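Local coordinates for protein serine repeat antigen 5 (Plasmodium falciparum, PDB 6X44) that adopts a papain-like cysteine protease fold with a prodomain, forming a pseudo-zymogen that probably lacks conventional protease activity, at residues K13-I18 against K100-A105; D19-K24 against D45-E50; E50-C55 against M76-N81; G65-Y70 against V106-V111. All coordinates share one frame; numbering follows the deposited sequence.

Contact 1 of 4, residues K13-I18 against K100-A105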
loop_
_atom_site.group_PDB
_atom_site.type_symbol
_atom_site.label_atom_id
_atom_site.label_comp_id
_atom_site.label_asym_id
_atom_site.label_seq_id
_atom_site.Cartn_x
_atom_site.Cartn_y
_atom_site.Cartn_z
ATOM N N LYS A 13 -25.762 -0.533 6.899
ATOM C CA LYS A 13 -26.128 -1.944 7.028
ATOM C C LYS A 13 -24.895 -2.822 7.262
ATOM O O LYS A 13 -24.936 -3.766 8.058
ATOM C CB LYS A 13 -26.892 -2.394 5.785
ATOM C CG LYS A 13 -28.425 -2.265 5.883
ATOM N N LEU A 14 -23.770 -2.495 6.615
ATOM C CA LEU A 14 -22.539 -3.252 6.827
ATOM C C LEU A 14 -22.039 -3.111 8.253
ATOM O O LEU A 14 -21.629 -4.096 8.880
ATOM C CB LEU A 14 -21.462 -2.782 5.854
ATOM C CG LEU A 14 -20.538 -3.823 5.258
ATOM C CD1 LEU A 14 -21.315 -4.813 4.383
ATOM C CD2 LEU A 14 -19.485 -3.099 4.447
ATOM N N THR A 15 -22.050 -1.893 8.785
ATOM C CA THR A 15 -21.597 -1.699 10.153
ATOM C C THR A 15 -22.492 -2.451 11.130
ATOM O O THR A 15 -22.005 -3.090 12.072
ATOM C CB THR A 15 -21.566 -0.205 10.475
ATOM O OG1 THR A 15 -20.818 0.493 9.475
ATOM C CG2 THR A 15 -20.913 0.046 11.779
ATOM N N GLU A 16 -23.806 -2.383 10.914
ATOM C CA GLU A 16 -24.760 -3.161 11.700
ATOM C C GLU A 16 -24.438 -4.649 11.627
ATOM O O GLU A 16 -24.342 -5.329 12.658
ATOM C CB GLU A 16 -26.185 -2.879 11.184
ATOM C CG GLU A 16 -27.346 -3.649 11.849
ATOM C CD GLU A 16 -28.615 -3.659 10.991
ATOM O OE1 GLU A 16 -28.526 -4.027 9.791
ATOM O OE2 GLU A 16 -29.694 -3.295 11.515
ATOM N N SER A 17 -24.278 -5.172 10.409
ATOM C CA SER A 17 -23.959 -6.585 10.240
ATOM C C SER A 17 -22.670 -6.945 10.973
ATOM O O SER A 17 -22.604 -7.974 11.659
ATOM C CB SER A 17 -23.862 -6.910 8.751
ATOM O OG SER A 17 -23.637 -8.289 8.553
ATOM N N ILE A 18 -21.647 -6.090 10.878
ATOM C CA ILE A 18 -20.376 -6.369 11.538
ATOM C C ILE A 18 -20.550 -6.405 13.048
ATOM O O ILE A 18 -19.952 -7.242 13.735
ATOM C CB ILE A 18 -19.317 -5.329 11.123
ATOM C CG1 ILE A 18 -18.850 -5.578 9.678
ATOM C CG2 ILE A 18 -18.150 -5.335 12.082
ATOM C CD1 ILE A 18 -17.844 -4.581 9.195
ATOM N N LYS A 100 -11.201 -4.017 10.204
ATOM C CA LYS A 100 -10.695 -5.060 9.322
ATOM C C LYS A 100 -11.820 -5.905 8.747
ATOM O O LYS A 100 -11.670 -6.478 7.661
ATOM C CB LYS A 100 -9.692 -5.942 10.060
ATOM C CG LYS A 100 -8.501 -5.172 10.619
ATOM C CD LYS A 100 -7.170 -5.919 10.436
ATOM C CE LYS A 100 -6.075 -5.193 11.171
ATOM N NZ LYS A 100 -4.695 -5.450 10.629
ATOM N N PHE A 101 -12.953 -6.000 9.442
ATOM C CA PHE A 101 -14.062 -6.773 8.891
ATOM C C PHE A 101 -14.519 -6.246 7.542
ATOM O O PHE A 101 -15.184 -6.977 6.810
ATOM C CB PHE A 101 -15.257 -6.784 9.844
ATOM C CG PHE A 101 -15.143 -7.786 10.937
ATOM C CD1 PHE A 101 -13.929 -8.050 11.513
ATOM C CD2 PHE A 101 -16.261 -8.452 11.404
ATOM C CE1 PHE A 101 -13.820 -8.970 12.533
ATOM C CE2 PHE A 101 -16.158 -9.366 12.438
ATOM C CZ PHE A 101 -14.938 -9.622 12.999
ATOM N N ARG A 102 -14.179 -5.005 7.188
ATOM C CA ARG A 102 -14.603 -4.444 5.903
ATOM C C ARG A 102 -13.678 -4.784 4.748
ATOM O O ARG A 102 -13.948 -4.361 3.618
ATOM C CB ARG A 102 -14.726 -2.927 5.993
ATOM C CG ARG A 102 -15.391 -2.461 7.251
ATOM C CD ARG A 102 -15.569 -0.982 7.213
ATOM N NE ARG A 102 -16.916 -0.624 6.799
ATOM C CZ ARG A 102 -17.912 -0.406 7.650
ATOM N NH1 ARG A 102 -17.704 -0.523 8.961
ATOM N NH2 ARG A 102 -19.113 -0.076 7.187
ATOM N N ASN A 103 -12.598 -5.523 4.987
ATOM C CA ASN A 103 -11.845 -6.121 3.887
ATOM C C ASN A 103 -12.630 -7.308 3.341
ATOM O O ASN A 103 -12.779 -8.337 4.017
ATOM C CB ASN A 103 -10.455 -6.547 4.348
ATOM C CG ASN A 103 -9.604 -7.121 3.215
ATOM O OD1 ASN A 103 -10.099 -7.427 2.118
ATOM N ND2 ASN A 103 -8.318 -7.272 3.478
ATOM N N ALA A 104 -13.102 -7.176 2.098
ATOM C CA ALA A 104 -13.885 -8.231 1.452
ATOM C C ALA A 104 -13.156 -9.563 1.396
ATOM O O ALA A 104 -13.799 -10.617 1.254
ATOM C CB ALA A 104 -14.264 -7.785 0.043
ATOM N N ALA A 105 -11.831 -9.547 1.512
ATOM C CA ALA A 105 -11.103 -10.799 1.560
ATOM C C ALA A 105 -11.677 -11.771 2.589
ATOM O O ALA A 105 -11.501 -12.986 2.434
ATOM C CB ALA A 105 -9.630 -10.531 1.872
#

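Contact 2 of 4, residues D19-K24 against D45-E50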
loop_
_atom_site.group_PDB
_atom_site.type_symbol
_atom_site.label_atom_id
_atom_site.label_comp_id
_atom_site.label_asym_id
_atom_site.label_seq_id
_atom_site.Cartn_x
_atom_site.Cartn_y
_atom_site.Cartn_z
ATOM N N ASP A 19 -21.350 -5.485 13.596
ATOM C CA ASP A 19 -21.551 -5.438 15.048
ATOM C C ASP A 19 -22.344 -6.642 15.554
ATOM O O ASP A 19 -22.043 -7.172 16.627
ATOM C CB ASP A 19 -22.261 -4.140 15.444
ATOM C CG ASP A 19 -21.292 -2.987 15.742
ATOM O OD1 ASP A 19 -20.157 -3.222 16.244
ATOM O OD2 ASP A 19 -21.689 -1.828 15.494
ATOM N N ASN A 20 -23.362 -7.092 14.806
ATOM C CA ASN A 20 -24.075 -8.308 15.194
ATOM C C ASN A 20 -23.120 -9.489 15.285
ATOM O O ASN A 20 -23.162 -10.262 16.250
ATOM C CB ASN A 20 -25.198 -8.652 14.203
ATOM C CG ASN A 20 -26.307 -7.607 14.153
ATOM O OD1 ASN A 20 -26.441 -6.760 15.047
ATOM N ND2 ASN A 20 -27.121 -7.675 13.095
ATOM N N ILE A 21 -22.271 -9.663 14.263
ATOM C CA ILE A 21 -21.370 -10.816 14.203
ATOM C C ILE A 21 -20.428 -10.822 15.401
ATOM O O ILE A 21 -20.247 -11.843 16.058
ATOM C CB ILE A 21 -20.593 -10.811 12.874
ATOM C CG1 ILE A 21 -21.543 -11.115 11.722
ATOM C CG2 ILE A 21 -19.411 -11.820 12.916
ATOM C CD1 ILE A 21 -21.038 -10.646 10.366
ATOM N N LEU A 22 -19.803 -9.686 15.693
ATOM C CA LEU A 22 -18.854 -9.618 16.793
ATOM C C LEU A 22 -19.489 -10.046 18.108
ATOM O O LEU A 22 -18.843 -10.680 18.951
ATOM C CB LEU A 22 -18.316 -8.198 16.893
ATOM C CG LEU A 22 -17.335 -7.835 15.789
ATOM C CD1 LEU A 22 -17.231 -6.309 15.628
ATOM C CD2 LEU A 22 -15.981 -8.459 16.143
ATOM N N VAL A 23 -20.760 -9.699 18.302
ATOM C CA VAL A 23 -21.473 -10.098 19.510
ATOM C C VAL A 23 -21.605 -11.609 19.581
ATOM O O VAL A 23 -21.418 -12.213 20.650
ATOM C CB VAL A 23 -22.843 -9.403 19.553
ATOM C CG1 VAL A 23 -23.681 -9.934 20.691
ATOM C CG2 VAL A 23 -22.636 -7.896 19.692
ATOM N N LYS A 24 -21.926 -12.244 18.456
ATOM C CA LYS A 24 -22.089 -13.691 18.418
ATOM C C LYS A 24 -20.763 -14.436 18.380
ATOM O O LYS A 24 -20.745 -15.642 18.635
ATOM C CB LYS A 24 -22.915 -14.098 17.203
ATOM C CG LYS A 24 -24.317 -13.528 17.189
ATOM C CD LYS A 24 -24.968 -13.717 15.830
ATOM C CE LYS A 24 -26.377 -13.159 15.805
ATOM N NZ LYS A 24 -27.291 -14.033 16.586
ATOM N N ASP A 45 -27.331 -21.381 13.770
ATOM C CA ASP A 45 -27.820 -21.024 12.440
ATOM C C ASP A 45 -28.097 -19.531 12.286
ATOM O O ASP A 45 -28.178 -19.042 11.154
ATOM C CB ASP A 45 -29.086 -21.831 12.125
ATOM C CG ASP A 45 -28.844 -23.338 12.155
ATOM O OD1 ASP A 45 -27.906 -23.776 12.858
ATOM O OD2 ASP A 45 -29.594 -24.085 11.481
ATOM N N SER A 46 -28.240 -18.796 13.390
ATOM C CA SER A 46 -28.418 -17.351 13.308
ATOM C C SER A 46 -27.102 -16.643 12.993
ATOM O O SER A 46 -27.097 -15.610 12.320
ATOM C CB SER A 46 -28.997 -16.806 14.619
ATOM O OG SER A 46 -28.006 -16.742 15.649
ATOM N N LEU A 47 -25.986 -17.151 13.512
ATOM C CA LEU A 47 -24.684 -16.693 13.047
ATOM C C LEU A 47 -24.498 -17.034 11.568
ATOM O O LEU A 47 -24.214 -16.153 10.752
ATOM C CB LEU A 47 -23.587 -17.311 13.917
ATOM C CG LEU A 47 -22.131 -16.838 13.758
ATOM C CD1 LEU A 47 -22.027 -15.336 13.680
ATOM C CD2 LEU A 47 -21.277 -17.352 14.910
ATOM N N LYS A 48 -24.714 -18.306 11.199
ATOM C CA LYS A 48 -24.528 -18.742 9.820
ATOM C C LYS A 48 -25.287 -17.850 8.842
ATOM O O LYS A 48 -24.798 -17.567 7.742
ATOM C CB LYS A 48 -24.963 -20.199 9.656
ATOM C CG LYS A 48 -24.210 -21.166 10.562
ATOM C CD LYS A 48 -24.282 -22.581 10.009
ATOM C CE LYS A 48 -23.730 -23.592 10.996
ATOM N NZ LYS A 48 -23.568 -24.923 10.346
ATOM N N LEU A 49 -26.476 -17.388 9.220
ATOM C CA LEU A 49 -27.203 -16.515 8.307
ATOM C C LEU A 49 -26.619 -15.107 8.298
ATOM O O LEU A 49 -26.551 -14.465 7.246
ATOM C CB LEU A 49 -28.691 -16.459 8.671
ATOM C CG LEU A 49 -29.634 -15.836 7.617
ATOM C CD1 LEU A 49 -29.609 -14.293 7.570
ATOM C CD2 LEU A 49 -29.357 -16.389 6.207
ATOM N N GLU A 50 -26.220 -14.600 9.461
ATOM C CA GLU A 50 -25.674 -13.251 9.516
ATOM C C GLU A 50 -24.321 -13.175 8.809
ATOM O O GLU A 50 -24.008 -12.165 8.170
ATOM C CB GLU A 50 -25.568 -12.807 10.975
ATOM C CG GLU A 50 -25.177 -11.355 11.194
ATOM C CD GLU A 50 -25.986 -10.359 10.371
ATOM O OE1 GLU A 50 -25.852 -10.340 9.116
ATOM O OE2 GLU A 50 -26.752 -9.589 10.996
#

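Contact 3 of 4, residues E50-C55 against M76-N81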
loop_
_atom_site.group_PDB
_atom_site.type_symbol
_atom_site.label_atom_id
_atom_site.label_comp_id
_atom_site.label_asym_id
_atom_site.label_seq_id
_atom_site.Cartn_x
_atom_site.Cartn_y
_atom_site.Cartn_z
ATOM N N GLU A 50 -26.220 -14.600 9.461
ATOM C CA GLU A 50 -25.674 -13.251 9.516
ATOM C C GLU A 50 -24.321 -13.175 8.809
ATOM O O GLU A 50 -24.008 -12.165 8.170
ATOM C CB GLU A 50 -25.568 -12.807 10.975
ATOM C CG GLU A 50 -25.177 -11.355 11.194
ATOM C CD GLU A 50 -25.986 -10.359 10.371
ATOM O OE1 GLU A 50 -25.852 -10.340 9.116
ATOM O OE2 GLU A 50 -26.752 -9.589 10.996
ATOM N N LEU A 51 -23.515 -14.240 8.914
ATOM C CA LEU A 51 -22.273 -14.340 8.155
ATOM C C LEU A 51 -22.549 -14.285 6.667
ATOM O O LEU A 51 -21.952 -13.478 5.935
ATOM C CB LEU A 51 -21.539 -15.641 8.503
ATOM C CG LEU A 51 -20.938 -15.643 9.909
ATOM C CD1 LEU A 51 -20.364 -17.018 10.272
ATOM C CD2 LEU A 51 -19.894 -14.578 10.027
ATOM N N MET A 52 -23.459 -15.138 6.199
ATOM C CA MET A 52 -23.729 -15.184 4.774
ATOM C C MET A 52 -24.313 -13.871 4.287
ATOM O O MET A 52 -23.988 -13.402 3.195
ATOM C CB MET A 52 -24.645 -16.356 4.455
ATOM C CG MET A 52 -23.831 -17.520 3.847
ATOM S SD MET A 52 -23.031 -17.050 2.282
ATOM C CE MET A 52 -22.111 -18.542 1.947
ATOM N N ASN A 53 -25.151 -13.237 5.094
ATOM C CA ASN A 53 -25.719 -11.977 4.654
ATOM C C ASN A 53 -24.677 -10.866 4.662
ATOM O O ASN A 53 -24.719 -9.947 3.829
ATOM C CB ASN A 53 -26.883 -11.604 5.544
ATOM C CG ASN A 53 -27.421 -10.255 5.209
ATOM O OD1 ASN A 53 -28.077 -10.073 4.183
ATOM N ND2 ASN A 53 -27.116 -9.279 6.047
ATOM N N TYR A 54 -23.765 -10.905 5.626
ATOM C CA TYR A 54 -22.655 -9.965 5.613
ATOM C C TYR A 54 -21.897 -10.028 4.289
ATOM O O TYR A 54 -21.676 -9.003 3.622
ATOM C CB TYR A 54 -21.707 -10.263 6.762
ATOM C CG TYR A 54 -20.541 -9.347 6.690
ATOM C CD1 TYR A 54 -20.752 -7.988 6.577
ATOM C CD2 TYR A 54 -19.235 -9.818 6.691
ATOM C CE1 TYR A 54 -19.713 -7.098 6.493
ATOM C CE2 TYR A 54 -18.161 -8.924 6.601
ATOM C CZ TYR A 54 -18.423 -7.562 6.496
ATOM O OH TYR A 54 -17.418 -6.619 6.398
ATOM N N CYS A 55 -21.499 -11.235 3.889
ATOM C CA CYS A 55 -20.729 -11.378 2.669
ATOM C C CYS A 55 -21.567 -11.053 1.450
ATOM O O CYS A 55 -21.031 -10.578 0.444
ATOM C CB CYS A 55 -20.134 -12.784 2.595
ATOM S SG CYS A 55 -18.789 -12.902 3.814
ATOM N N MET A 76 -18.891 -21.529 7.188
ATOM C CA MET A 76 -17.790 -21.972 8.041
ATOM C C MET A 76 -16.450 -21.395 7.584
ATOM O O MET A 76 -15.580 -21.118 8.414
ATOM C CB MET A 76 -17.699 -23.507 8.080
ATOM C CG MET A 76 -18.999 -24.289 7.799
ATOM S SD MET A 76 -20.409 -23.942 8.878
ATOM C CE MET A 76 -19.630 -23.863 10.487
ATOM N N ASP A 77 -16.249 -21.241 6.276
ATOM C CA ASP A 77 -15.085 -20.507 5.776
ATOM C C ASP A 77 -15.074 -19.078 6.313
ATOM O O ASP A 77 -14.063 -18.607 6.841
ATOM C CB ASP A 77 -15.093 -20.476 4.247
ATOM C CG ASP A 77 -15.142 -21.861 3.604
ATOM O OD1 ASP A 77 -14.470 -22.795 4.082
ATOM O OD2 ASP A 77 -15.861 -22.003 2.598
ATOM N N ILE A 78 -16.198 -18.366 6.172
ATOM C CA ILE A 78 -16.278 -17.000 6.671
ATOM C C ILE A 78 -15.993 -16.973 8.163
ATOM O O ILE A 78 -15.199 -16.148 8.644
ATOM C CB ILE A 78 -17.652 -16.397 6.349
ATOM C CG1 ILE A 78 -17.930 -16.483 4.852
ATOM C CG2 ILE A 78 -17.701 -14.967 6.808
ATOM C CD1 ILE A 78 -19.381 -16.419 4.489
ATOM N N PHE A 79 -16.591 -17.908 8.911
ATOM C CA PHE A 79 -16.349 -17.963 10.346
ATOM C C PHE A 79 -14.868 -18.139 10.650
ATOM O O PHE A 79 -14.303 -17.418 11.472
ATOM C CB PHE A 79 -17.150 -19.085 11.017
ATOM C CG PHE A 79 -16.832 -19.215 12.481
ATOM C CD1 PHE A 79 -17.388 -18.342 13.389
ATOM C CD2 PHE A 79 -15.920 -20.150 12.935
ATOM C CE1 PHE A 79 -17.070 -18.413 14.715
ATOM C CE2 PHE A 79 -15.594 -20.221 14.265
ATOM C CZ PHE A 79 -16.172 -19.360 15.163
ATOM N N ASN A 80 -14.211 -19.094 10.001
ATOM C CA ASN A 80 -12.782 -19.269 10.261
ATOM C C ASN A 80 -11.978 -18.046 9.857
ATOM O O ASN A 80 -11.046 -17.656 10.566
ATOM C CB ASN A 80 -12.244 -20.486 9.537
ATOM C CG ASN A 80 -12.450 -21.720 10.312
ATOM O OD1 ASN A 80 -11.772 -21.942 11.320
ATOM N ND2 ASN A 80 -13.385 -22.555 9.866
ATOM N N ASN A 81 -12.293 -17.449 8.708
ATOM C CA ASN A 81 -11.571 -16.255 8.286
ATOM C C ASN A 81 -11.648 -15.188 9.366
ATOM O O ASN A 81 -10.637 -14.562 9.696
ATOM C CB ASN A 81 -12.130 -15.718 6.954
ATOM C CG ASN A 81 -11.860 -16.644 5.777
ATOM O OD1 ASN A 81 -11.096 -17.603 5.884
ATOM N ND2 ASN A 81 -12.507 -16.362 4.636
#

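Contact 4 of 4, residues G65-Y70 against V106-V111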
loop_
_atom_site.group_PDB
_atom_site.type_symbol
_atom_site.label_atom_id
_atom_site.label_comp_id
_atom_site.label_asym_id
_atom_site.label_seq_id
_atom_site.Cartn_x
_atom_site.Cartn_y
_atom_site.Cartn_z
ATOM N N GLY A 65 -12.868 -5.599 -6.688
ATOM C CA GLY A 65 -12.788 -6.821 -7.460
ATOM C C GLY A 65 -12.437 -8.075 -6.677
ATOM O O GLY A 65 -12.279 -9.141 -7.287
ATOM N N THR A 66 -12.316 -7.998 -5.353
ATOM C CA THR A 66 -11.973 -9.191 -4.582
ATOM C C THR A 66 -13.005 -10.308 -4.763
ATOM O O THR A 66 -12.644 -11.479 -4.929
ATOM C CB THR A 66 -11.842 -8.839 -3.110
ATOM O OG1 THR A 66 -10.762 -7.908 -2.945
ATOM C CG2 THR A 66 -11.585 -10.116 -2.291
ATOM N N LEU A 67 -14.294 -9.977 -4.666
ATOM C CA LEU A 67 -15.344 -10.993 -4.702
ATOM C C LEU A 67 -15.977 -11.150 -6.079
ATOM O O LEU A 67 -16.703 -12.121 -6.307
ATOM C CB LEU A 67 -16.420 -10.676 -3.659
ATOM C CG LEU A 67 -15.810 -10.674 -2.258
ATOM C CD1 LEU A 67 -16.801 -10.183 -1.255
ATOM C CD2 LEU A 67 -15.336 -12.051 -1.864
ATOM N N ASP A 68 -15.718 -10.220 -6.990
ATOM C CA ASP A 68 -16.026 -10.444 -8.396
ATOM C C ASP A 68 -15.322 -11.691 -8.894
ATOM O O ASP A 68 -15.847 -12.434 -9.717
ATOM C CB ASP A 68 -15.568 -9.243 -9.244
ATOM C CG ASP A 68 -16.289 -7.939 -8.903
ATOM O OD1 ASP A 68 -17.338 -7.981 -8.208
ATOM O OD2 ASP A 68 -15.799 -6.871 -9.378
ATOM N N ASN A 69 -14.115 -11.929 -8.406
ATOM C CA ASN A 69 -13.186 -12.770 -9.134
ATOM C C ASN A 69 -12.912 -14.125 -8.493
ATOM O O ASN A 69 -12.469 -15.031 -9.198
ATOM C CB ASN A 69 -11.854 -12.015 -9.311
ATOM C CG ASN A 69 -11.912 -10.972 -10.440
ATOM O OD1 ASN A 69 -11.777 -11.319 -11.620
ATOM N ND2 ASN A 69 -12.127 -9.699 -10.080
ATOM N N TYR A 70 -13.137 -14.286 -7.188
ATOM C CA TYR A 70 -12.763 -15.509 -6.495
ATOM C C TYR A 70 -13.960 -16.097 -5.750
ATOM O O TYR A 70 -14.935 -15.411 -5.433
ATOM C CB TYR A 70 -11.601 -15.257 -5.523
ATOM C CG TYR A 70 -10.390 -14.669 -6.203
ATOM C CD1 TYR A 70 -9.537 -15.476 -6.932
ATOM C CD2 TYR A 70 -10.121 -13.310 -6.141
ATOM C CE1 TYR A 70 -8.451 -14.960 -7.572
ATOM C CE2 TYR A 70 -9.046 -12.784 -6.777
ATOM C CZ TYR A 70 -8.201 -13.620 -7.489
ATOM O OH TYR A 70 -7.116 -13.118 -8.130
ATOM N N VAL A 106 -12.346 -11.276 3.642
ATOM C CA VAL A 106 -12.851 -12.174 4.686
ATOM C C VAL A 106 -13.973 -13.067 4.173
ATOM O O VAL A 106 -14.305 -14.060 4.815
ATOM C CB VAL A 106 -13.378 -11.428 5.931
ATOM C CG1 VAL A 106 -12.328 -10.544 6.544
ATOM C CG2 VAL A 106 -14.588 -10.609 5.586
ATOM N N CYS A 107 -14.579 -12.747 3.040
ATOM C CA CYS A 107 -15.614 -13.605 2.461
ATOM C C CYS A 107 -15.051 -14.648 1.511
ATOM O O CYS A 107 -15.818 -15.463 0.983
ATOM C CB CYS A 107 -16.658 -12.741 1.747
ATOM S SG CYS A 107 -17.442 -11.619 2.930
ATOM N N LEU A 108 -13.726 -14.675 1.306
ATOM C CA LEU A 108 -13.139 -15.591 0.331
ATOM C C LEU A 108 -13.101 -17.013 0.862
ATOM O O LEU A 108 -12.759 -17.245 2.017
ATOM C CB LEU A 108 -11.718 -15.167 -0.023
ATOM C CG LEU A 108 -11.627 -13.911 -0.874
ATOM C CD1 LEU A 108 -10.204 -13.497 -0.988
ATOM C CD2 LEU A 108 -12.222 -14.172 -2.232
ATOM N N LYS A 109 -13.424 -17.979 0.009
ATOM C CA LYS A 109 -13.165 -19.353 0.401
ATOM C C LYS A 109 -11.691 -19.552 0.725
ATOM O O LYS A 109 -11.349 -20.195 1.717
ATOM C CB LYS A 109 -13.605 -20.326 -0.685
ATOM C CG LYS A 109 -13.456 -21.802 -0.216
ATOM C CD LYS A 109 -14.147 -22.822 -1.146
ATOM C CE LYS A 109 -15.660 -22.787 -0.998
ATOM N NZ LYS A 109 -16.046 -23.318 0.369
ATOM N N ASN A 110 -10.802 -19.007 -0.092
ATOM C CA ASN A 110 -9.364 -19.058 0.177
ATOM C C ASN A 110 -8.820 -17.634 0.182
ATOM O O ASN A 110 -8.680 -17.019 -0.884
ATOM C CB ASN A 110 -8.664 -19.903 -0.874
ATOM C CG ASN A 110 -7.198 -19.967 -0.660
ATOM O OD1 ASN A 110 -6.641 -19.433 0.328
ATOM N ND2 ASN A 110 -6.540 -20.641 -1.567
ATOM N N VAL A 111 -8.536 -17.113 1.378
ATOM C CA VAL A 111 -8.130 -15.730 1.544
ATOM C C VAL A 111 -6.820 -15.452 0.838
ATOM O O VAL A 111 -6.514 -14.293 0.543
ATOM C CB VAL A 111 -8.010 -15.345 3.039
ATOM C CG1 VAL A 111 -9.321 -15.537 3.737
ATOM C CG2 VAL A 111 -6.919 -16.143 3.747
#

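Contact 1 of 4, residues K13-I18 against K100-A105
The Arg102 guanidinium carries Ile18 CD1 over one face, while Thr15 OG1 meets its edge. There Arg102 NH2 donates to Thr15 OG1 at 2.9 Å and 160°, and the oxygen lies 5° out of the guanidinium plane. Arg102 NH1 adds a weak second bond to the same OG1 at 3.3 Å. The Phe101 ring meets Ile18 CG2 obliquely, with Phe101 CD2 to Ile18 CG2 at 3.7 Å.

Ile18 CD1 serves both residues, 3.5 Å from Phe101 CB and 3.8 Å from Arg102 CG. Leu14 CB approaches Arg102 NH2 obliquely from the preceding turn of helix 4-25. The arginine chain bends at chi3 (98°), which turns the guanidinium toward Thr15. Its NH2 has a second partner in Glu11, through a salt bridge to OE1, and Thr15 OG1 is also hydrogen-bonded to Glu11 O, so both groups are tied to the turn before. Tyr54 of helix 45-61 touches Leu14 and Ile18.

Lys100 to Asn103 form a type I beta turn, followed by an Asx turn at Asn103. The contact joins helix 4-25 to the loop after helix 94-100, in a mainly helical N-terminal region that is probably the prodomain of this proenzyme.

Contact 2 of 4, residues D19-K24 against D45-E50
Lys24 lays its aliphatic stem along Leu47, the two side chains lying alongside with reversed directions. Leu47 CD1 lies 3.8 Å from Lys24 CB, and the same methyl is 4.0 Å from Lys24 CD, so the stem is lined by one leucine branch. Beyond that overlap the chain turns at its last torsion, and Lys24 NZ donates to Ser46 OG at 3.0 Å. Ser46 OG is also bonded to OD1 of Asp44, an oxygen that also accepts from the backbone N of Leu47.

At the other end Asn20 and Glu50 meet with their side chains roughly perpendicular. Asn20 ND2 donates to Glu50 OE2 over 2.9 Å, and the N-H...O angle of 176° makes the bond nearly straight. The oxygen lies in the amide plane, but the donor reaches OE2 on its anti side and somewhat off the carboxylate plane. Glu50 CG, anti to the backbone N, packs on Ile21, with Ile21 CG1 to Glu50 CG at 3.7 Å, and the bend at chi2 (49°) then carries the carboxylate to Asn20. Ile21 CG2 reaches Leu47 CD1 more loosely, at 4.4 Å.

The short helix axes approach to 10.1 Å and run at 148°, a roughly antiparallel pair. Glu50 OE1 is hydrogen-bonded to Ser17 OG, and more weakly to Asn53 ND2. With both carboxylate oxygens held, rotation of the Glu50 group is restrained, and these donors would be expected to favour its ionised form.

Contact 3 of 4, residues E50-C55 against M76-N81
Apolar packing across the contact centres on Ile78, whose CG2 touches both Leu51 and Cys55, one turn apart on helix 45-61, while CD1 faces Cys55 and Met52. Ile78 CG2 to Leu51 CD2 is 3.9 Å, the leucine and isoleucine running side by side but pointing opposite ways. The other leucine branch goes to the next residue: Leu51 CD1 lies 3.9 Å from Phe79 CB. That touch is with the beta carbon, since the Phe79 side chain leads away from helix 45-61, to where Ile38 and Leu40 pack on it. Met52 gives a looser contact at the margin, its CE being 4.3 Å from Ile78 CD1.

Sulfur contacts form the second group. Cys55 SG sits 3.6 Å from Ile78 CD1, and Ile78 CG2 is also close to the same sulfur, at 3.8 Å. With CG1 anti to the carbonyl carbon (chi1 -55°) and CG2 anti to the backbone N, the isoleucine spreads both branches against Cys55.

No hydrogen bond joins the two segments. The covalent tie runs outward instead, from Cys55 to Cys107 through a disulfide that fastens helix 45-61 to the loop after helix 94-100.

The short axes approach to 9.6 Å at 84°, so only a small patch of each helix can meet. This is near-perpendicular helix-helix packing of 45-61 on 75-87, with the first helix also tied by its cystine to a loop.

Contact 4 of 4, residues G65-Y70 against V106-V111
Beside the apolar meeting of Leu67 with Leu108, and within residues 65-70, Asn69 ND2 donates to Gly65 O at 2.9 Å. Its N-H...O angle is 174°, the nitrogen sits on a lone pair in the carbonyl plane, and the oxygen lies in the amide plane of Asn69. The bond closes the weakly bonded helical turn 66-69 with a side chain. Asn69 CB lies 3.7 Å above one face of the Tyr70 ring, offset toward the rim, with Thr66 O at the ring's edge.

Leu108 is received by Thr66 and Leu67 of this turn and by Tyr70 just after it. Its CD2 touches Tyr70 CB at 3.5 Å, tight against the stem of the tyrosine and oblique to its ring. The same methyl packs on Leu67, with Leu108 CD2 to Leu67 CD2 at 3.8 Å. The other branch comes in roughly perpendicular to Thr66, Leu108 CD1 lying 3.9 Å from Thr66 CG2.

The contact joins the short helix 66-69 to the loop before helix 113-116, within what is probably the prodomain of the proenzyme. Cys107, half of a cystine, turns CB into the fork of Leu67, 3.9 Å from Leu67 CD1 and 3.9 Å from Leu67 CD2. Backbone hydrogen bonds join Cys107 with Gly73 and Lys109 with Gly71, just past Tyr70, and Trp114 of helix 113-116 touches both Thr66 and Leu108.

Overall arrangement
Contacts 1, 3 and 4 are largely buried, whereas contact 2 is only partly so. The chemistry follows: contact 2 relies on two side-chain hydrogen bonds flanking the packed stems of Lys24, Leu47, Ile21 and Glu50, contacts 3 and 4 are joined across their segments by apolar touches alone, and contact 1 mixes both. Contacts 1 and 2 share helix 4-25, while contacts 2 and 3 share helix 45-61 and the residue Glu50, which Ser17 of 13-18 also grips. Contacts 3 and 4 are linked most firmly, by the Cys55-Cys107 disulfide (SG to SG 2.1 Å) and the Asp77-Lys109 salt bridge. Contacts 2 and 4 stay about 8 Å apart at their nearest atoms.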